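Local coordinates for dual specificity protein phosphatase 8 (Homo sapiens, PDB 4JMK) that probably removes phosphate from phosphotyrosine, phosphoserine and phosphothreonine, and is thought to switch off mitogen-activated protein kinases through this catalytic domain, at residues 8-13 / 100-105; 94-99 / 123-128. The protein carries 1 engineered substitution. All coordinates share one frame; numbering follows the deposited sequence.

Interaction 1. Residues 8-13 / 100-105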
loop_
_atom_site.group_PDB
_atom_site.type_symbol
_atom_site.label_atom_id
_atom_site.label_comp_id
_atom_site.label_asym_id
_atom_site.label_seq_id
_atom_site.Cartn_x
_atom_site.Cartn_y
_atom_site.Cartn_z
ATOM N N PRO A 8 5.659 9.093 7.527
ATOM C CA PRO A 8 5.292 10.493 7.277
ATOM C C PRO A 8 4.736 10.735 5.870
ATOM O O PRO A 8 3.909 11.633 5.696
ATOM C CB PRO A 8 6.621 11.251 7.481
ATOM C CG PRO A 8 7.363 10.436 8.469
ATOM C CD PRO A 8 7.003 8.980 8.130
ATOM N N HIS A 9 5.153 9.942 4.885
ATOM C CA HIS A 9 4.652 10.136 3.527
ATOM C C HIS A 9 3.598 9.098 3.152
ATOM O O HIS A 9 3.087 9.111 2.046
ATOM C CB HIS A 9 5.796 10.101 2.511
ATOM C CG HIS A 9 6.576 8.819 2.512
ATOM N ND1 HIS A 9 7.330 8.406 3.594
ATOM C CD2 HIS A 9 6.734 7.868 1.558
ATOM C CE1 HIS A 9 7.910 7.254 3.304
ATOM N NE2 HIS A 9 7.571 6.908 2.075
ATOM N N LEU A 10 3.271 8.191 4.066
ATOM C CA LEU A 10 2.400 7.065 3.681
ATOM C C LEU A 10 1.224 6.850 4.636
ATOM O O LEU A 10 1.417 6.536 5.831
ATOM C CB LEU A 10 3.243 5.775 3.574
ATOM C CG LEU A 10 2.473 4.485 3.267
ATOM C CD1 LEU A 10 1.883 4.551 1.869
ATOM C CD2 LEU A 10 3.410 3.292 3.396
ATOM N N TYR A 11 0.017 7.016 4.091
ATOM C CA TYR A 11 -1.238 6.783 4.805
ATOM C C TYR A 11 -1.945 5.546 4.284
ATOM O O TYR A 11 -1.797 5.183 3.109
ATOM C CB TYR A 11 -2.186 7.971 4.611
ATOM C CG TYR A 11 -1.731 9.224 5.308
ATOM C CD1 TYR A 11 -0.745 10.023 4.753
ATOM C CD2 TYR A 11 -2.312 9.624 6.511
ATOM C CE1 TYR A 11 -0.322 11.178 5.384
ATOM C CE2 TYR A 11 -1.899 10.782 7.146
ATOM C CZ TYR A 11 -0.903 11.555 6.574
ATOM O OH TYR A 11 -0.475 12.710 7.194
ATOM N N LEU A 12 -2.742 4.922 5.157
ATOM C CA LEU A 12 -3.532 3.745 4.802
ATOM C C LEU A 12 -4.988 4.008 5.216
ATOM O O LEU A 12 -5.247 4.405 6.351
ATOM C CB LEU A 12 -2.960 2.518 5.536
ATOM C CG LEU A 12 -3.547 1.132 5.300
ATOM C CD1 LEU A 12 -3.547 0.828 3.813
ATOM C CD2 LEU A 12 -2.740 0.083 6.077
ATOM N N GLY A 13 -5.934 3.825 4.304
ATOM C CA GLY A 13 -7.310 4.171 4.628
ATOM C C GLY A 13 -8.352 3.472 3.786
ATOM O O GLY A 13 -8.037 2.527 3.053
ATOM N N ILE A 100 2.268 -3.082 3.732
ATOM C CA ILE A 100 3.201 -4.027 4.371
ATOM C C ILE A 100 4.372 -4.313 3.450
ATOM O O ILE A 100 5.520 -4.276 3.886
ATOM C CB ILE A 100 2.503 -5.349 4.798
ATOM C CG1 ILE A 100 1.468 -5.044 5.884
ATOM C CG2 ILE A 100 3.532 -6.352 5.342
ATOM C CD1 ILE A 100 0.425 -6.141 6.099
ATOM N N ALA A 101 4.096 -4.593 2.178
ATOM C CA ALA A 101 5.176 -4.832 1.217
ATOM C C ALA A 101 6.116 -3.626 1.098
ATOM O O ALA A 101 7.331 -3.784 0.953
ATOM C CB ALA A 101 4.601 -5.206 -0.152
ATOM N N TYR A 102 5.562 -2.417 1.142
ATOM C CA TYR A 102 6.396 -1.228 1.028
ATOM C C TYR A 102 7.406 -1.150 2.172
ATOM O O TYR A 102 8.577 -0.807 1.969
ATOM C CB TYR A 102 5.540 0.046 1.002
ATOM C CG TYR A 102 6.398 1.283 0.905
ATOM C CD1 TYR A 102 6.883 1.720 -0.324
ATOM C CD2 TYR A 102 6.753 1.998 2.041
ATOM C CE1 TYR A 102 7.700 2.850 -0.411
ATOM C CE2 TYR A 102 7.562 3.126 1.962
ATOM C CZ TYR A 102 8.025 3.540 0.733
ATOM O OH TYR A 102 8.827 4.653 0.653
ATOM N N ILE A 103 6.949 -1.458 3.378
ATOM C CA ILE A 103 7.828 -1.416 4.539
ATOM C C ILE A 103 8.867 -2.513 4.455
ATOM O O ILE A 103 10.042 -2.294 4.771
ATOM C CB ILE A 103 7.016 -1.506 5.837
ATOM C CG1 ILE A 103 6.214 -0.216 5.999
ATOM C CG2 ILE A 103 7.907 -1.689 7.046
ATOM C CD1 ILE A 103 5.146 -0.335 7.004
ATOM N N MET A 104 8.444 -3.689 4.000
ATOM C CA MET A 104 9.384 -4.799 3.811
ATOM C C MET A 104 10.556 -4.423 2.906
ATOM O O MET A 104 11.718 -4.604 3.256
ATOM C CB MET A 104 8.665 -5.975 3.164
ATOM C CG MET A 104 7.804 -6.776 4.090
ATOM S SD MET A 104 6.846 -8.004 3.177
ATOM C CE MET A 104 8.185 -9.061 2.674
ATOM N N LYS A 105 10.238 -3.913 1.727
ATOM C CA LYS A 105 11.257 -3.583 0.752
ATOM C C LYS A 105 12.098 -2.395 1.200
ATOM O O LYS A 105 13.313 -2.409 1.039
ATOM C CB LYS A 105 10.610 -3.287 -0.596
ATOM C CG LYS A 105 11.613 -3.118 -1.738
ATOM C CD LYS A 105 10.890 -2.969 -3.071
ATOM C CE LYS A 105 11.847 -2.687 -4.197
ATOM N NZ LYS A 105 12.973 -3.627 -4.158
#
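His9 and Tyr102 reach across the interface from its two sides and meet at the phenol oxygen. His9 NE2 donates to Tyr102 OH over 2.9 Å, and the bond is nearly straight, with an N-H...O angle of 168°. The acceptor sits in the plane of the imidazole, at its edge, so NE2 uses its N-H head-on. The two rings are neither stacked nor edge to face: their planes are steeply inclined, with centroids 5.7 Å apart. A chi1 of 59° sets the His9 ring over its own backbone and swings it out from the loop before strand 10-13 toward the helix. Tyr102 OH has a second grip from Asp75 OD1 on helix 67-79, whose Ile71 and Ile74 also pack against the tyrosine, so the buried hydroxyl is held from two elements at once, and the nearby carboxylate may make the phenol a better acceptor.

This is the sheet-to-helix interface of the alpha/beta phosphatase fold: helix 94-107 lies over one face of the central sheet, where strand 10-13 runs parallel to strand 83-87. Leu10 supplies the apolar half. With CG anti to the backbone N (chi1 176°), its CD2 methyl lies 3.8 Å from Tyr102 CD2, and the two side chains run alongside one another with their ends pointing opposite ways, while Leu10 also rests on Val84 and Val86. A phenylalanine in place of Tyr102 would probably keep the apolar packing but leave His9 NE2 and Asp75 without their shared hydroxyl.

Interaction 2. Residues 94-99 / 123-128. With SO4 (sulfate ion), chain C; SO4 (sulfate ion), chain D.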
loop_
_atom_site.group_PDB
_atom_site.type_symbol
_atom_site.label_atom_id
_atom_site.label_comp_id
_atom_site.label_asym_id
_atom_site.label_seq_id
_atom_site.Cartn_x
_atom_site.Cartn_y
_atom_site.Cartn_z
ATOM N N ARG A 94 -6.524 -5.493 0.853
ATOM C CA ARG A 94 -5.775 -5.172 -0.369
ATOM C C ARG A 94 -4.761 -4.054 -0.152
ATOM O O ARG A 94 -3.561 -4.239 -0.372
ATOM C CB ARG A 94 -6.727 -4.801 -1.504
ATOM C CG ARG A 94 -7.465 -6.003 -2.093
ATOM C CD ARG A 94 -8.626 -5.548 -2.953
ATOM N NE ARG A 94 -9.695 -4.965 -2.145
ATOM C CZ ARG A 94 -10.832 -4.483 -2.643
ATOM N NH1 ARG A 94 -11.044 -4.502 -3.954
ATOM N NH2 ARG A 94 -11.752 -3.972 -1.832
ATOM N N SER A 95 -5.241 -2.901 0.301
ATOM C CA SER A 95 -4.364 -1.775 0.576
ATOM C C SER A 95 -3.383 -2.079 1.708
ATOM O O SER A 95 -2.204 -1.710 1.643
ATOM C CB SER A 95 -5.210 -0.550 0.918
ATOM O OG SER A 95 -6.094 -0.847 1.985
ATOM N N ALA A 96 -3.854 -2.769 2.744
ATOM C CA ALA A 96 -2.982 -3.080 3.876
ATOM C C ALA A 96 -1.781 -3.903 3.406
ATOM O O ALA A 96 -0.643 -3.668 3.824
ATOM C CB ALA A 96 -3.773 -3.837 4.947
ATOM N N THR A 97 -2.033 -4.865 2.525
ATOM C CA THR A 97 -0.938 -5.712 2.033
ATOM C C THR A 97 0.101 -4.891 1.260
ATOM O O THR A 97 1.307 -5.097 1.402
ATOM C CB THR A 97 -1.480 -6.885 1.189
ATOM O OG1 THR A 97 -2.414 -7.637 1.981
ATOM C CG2 THR A 97 -0.337 -7.812 0.770
ATOM N N ILE A 98 -0.356 -3.936 0.462
ATOM C CA ILE A 98 0.590 -3.069 -0.251
ATOM C C ILE A 98 1.471 -2.272 0.711
ATOM O O ILE A 98 2.697 -2.213 0.531
ATOM C CB ILE A 98 -0.136 -2.158 -1.256
ATOM C CG1 ILE A 98 -0.665 -3.017 -2.407
ATOM C CG2 ILE A 98 0.804 -1.044 -1.797
ATOM C CD1 ILE A 98 -1.635 -2.294 -3.354
ATOM N N ALA A 99 0.861 -1.687 1.744
ATOM C CA ALA A 99 1.617 -0.955 2.764
ATOM C C ALA A 99 2.657 -1.845 3.430
ATOM O O ALA A 99 3.795 -1.408 3.680
ATOM C CB ALA A 99 0.675 -0.379 3.811
ATOM N N PRO A 123 -4.876 -1.396 13.805
ATOM C CA PRO A 123 -5.231 -2.705 14.371
ATOM C C PRO A 123 -6.355 -3.413 13.628
ATOM O O PRO A 123 -6.463 -4.639 13.709
ATOM C CB PRO A 123 -5.695 -2.361 15.792
ATOM C CG PRO A 123 -4.971 -1.102 16.130
ATOM C CD PRO A 123 -4.871 -0.335 14.829
ATOM N N SER A 124 -7.184 -2.655 12.922
ATOM C CA SER A 124 -8.290 -3.242 12.177
ATOM C C SER A 124 -7.870 -4.013 10.918
ATOM O O SER A 124 -8.709 -4.680 10.303
ATOM C CB SER A 124 -9.312 -2.165 11.807
ATOM O OG SER A 124 -8.763 -1.198 10.916
ATOM N N ILE A 125 -6.602 -3.940 10.506
ATOM C CA ILE A 125 -6.246 -4.640 9.267
ATOM C C ILE A 125 -6.407 -6.135 9.472
ATOM O O ILE A 125 -6.223 -6.646 10.579
ATOM C CB ILE A 125 -4.821 -4.338 8.725
ATOM C CG1 ILE A 125 -3.726 -4.880 9.648
ATOM C CG2 ILE A 125 -4.641 -2.847 8.433
ATOM C CD1 ILE A 125 -2.373 -4.996 8.962
ATOM N N SER A 126 -6.778 -6.825 8.404
ATOM C CA SER A 126 -7.011 -8.262 8.467
ATOM C C SER A 126 -6.884 -8.848 7.073
ATOM O O SER A 126 -7.878 -9.310 6.509
ATOM C CB SER A 126 -8.414 -8.537 8.997
ATOM O OG SER A 126 -8.674 -9.934 9.019
ATOM N N PRO A 127 -5.665 -8.813 6.500
ATOM C CA PRO A 127 -5.534 -9.208 5.092
ATOM C C PRO A 127 -5.878 -10.675 4.905
ATOM O O PRO A 127 -5.551 -11.521 5.759
ATOM C CB PRO A 127 -4.048 -8.958 4.784
ATOM C CG PRO A 127 -3.558 -8.034 5.885
ATOM C CD PRO A 127 -4.362 -8.454 7.091
ATOM N N ASN A 128 -6.568 -10.987 3.816
ATOM C CA ASN A 128 -6.935 -12.372 3.590
ATOM C C ASN A 128 -5.660 -13.192 3.387
ATOM O O ASN A 128 -4.596 -12.655 3.028
ATOM C CB ASN A 128 -7.902 -12.508 2.425
ATOM C CG ASN A 128 -7.226 -12.967 1.167
ATOM O OD1 ASN A 128 -7.363 -14.118 0.757
ATOM N ND2 ASN A 128 -6.488 -12.072 0.540
HETATM S S SO4 C . -10.160 -4.264 1.518
HETATM O O1 SO4 C . -11.162 -3.373 0.933
HETATM O O2 SO4 C . -9.640 -5.111 0.450
HETATM O O3 SO4 C . -10.804 -5.083 2.532
HETATM O O4 SO4 C . -9.087 -3.523 2.132
HETATM S S SO4 D . -13.809 -4.932 -6.634
HETATM O O1 SO4 D . -14.943 -4.489 -7.436
HETATM O O2 SO4 D . -13.071 -5.932 -7.401
HETATM O O3 SO4 D . -14.310 -5.530 -5.398
HETATM O O4 SO4 D . -12.935 -3.801 -6.323
#
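The loop 123-128 runs close by the first turn of helix 94-107, with Ala96 and Ile125 6.5 Å apart at CA, and Thr97 and Pro127 also 6.5 Å apart at CA. Between them the contact is apolar and small: the Ala96 CB methyl points at the loop and meets Ile125 CG2 at 3.7 Å, with Pro127 CG a little farther off. Thr97 OG1 lies 3.5 Å from Pro127 CB without bonding to it; chi1 of -57° turns this hydroxyl back to the carbonyl oxygen of Ser93.

The helix start belongs to the phosphate-binding loop of the CX5R signature of protein-tyrosine phosphatases, whose cysteine position is the engineered Ser88. Arg94, its arginine, sets out away from 123-128 at CB and clasps the chain C sulfate, which probably mimics phosphate. O2 of this sulfate takes Arg94 NE at 2.6 Å, and Arg94 N reaches the same oxygen more loosely. Arg94 NH2 holds its O1 at 2.9 Å. The ion lies in the guanidinium plane, at its edge, and also bonds to Ser88 OG and the backbone N of Ala90, Ile92 and Ser93. Arg94 NH1 bonds to Ile55 O and to O4 of the second sulfate, chain D.

How the interactions relate
Both contacts are buried and share helix 94-107, approached from different neighbours: interaction 1 binds its later turns to strand 10-13 and the loop before it, while interaction 2 sets its first turn against the loop between helices 111-121 and 129-148. In interaction 1 a side-chain hydrogen bond crosses the interface beside a leucine; interaction 2 is van der Waals packing of methyls, a proline ring and a threonine hydroxyl bonded to other atoms, while Arg94, beside it, spends its polar atoms mainly on bound sulfate, one at the predicted active site. The two also touch: Leu12 CD1 lies 3.6 Å from Ser95 OG and Leu12 CD2 packs near Ala99 CB, linking strand to the helix's first half.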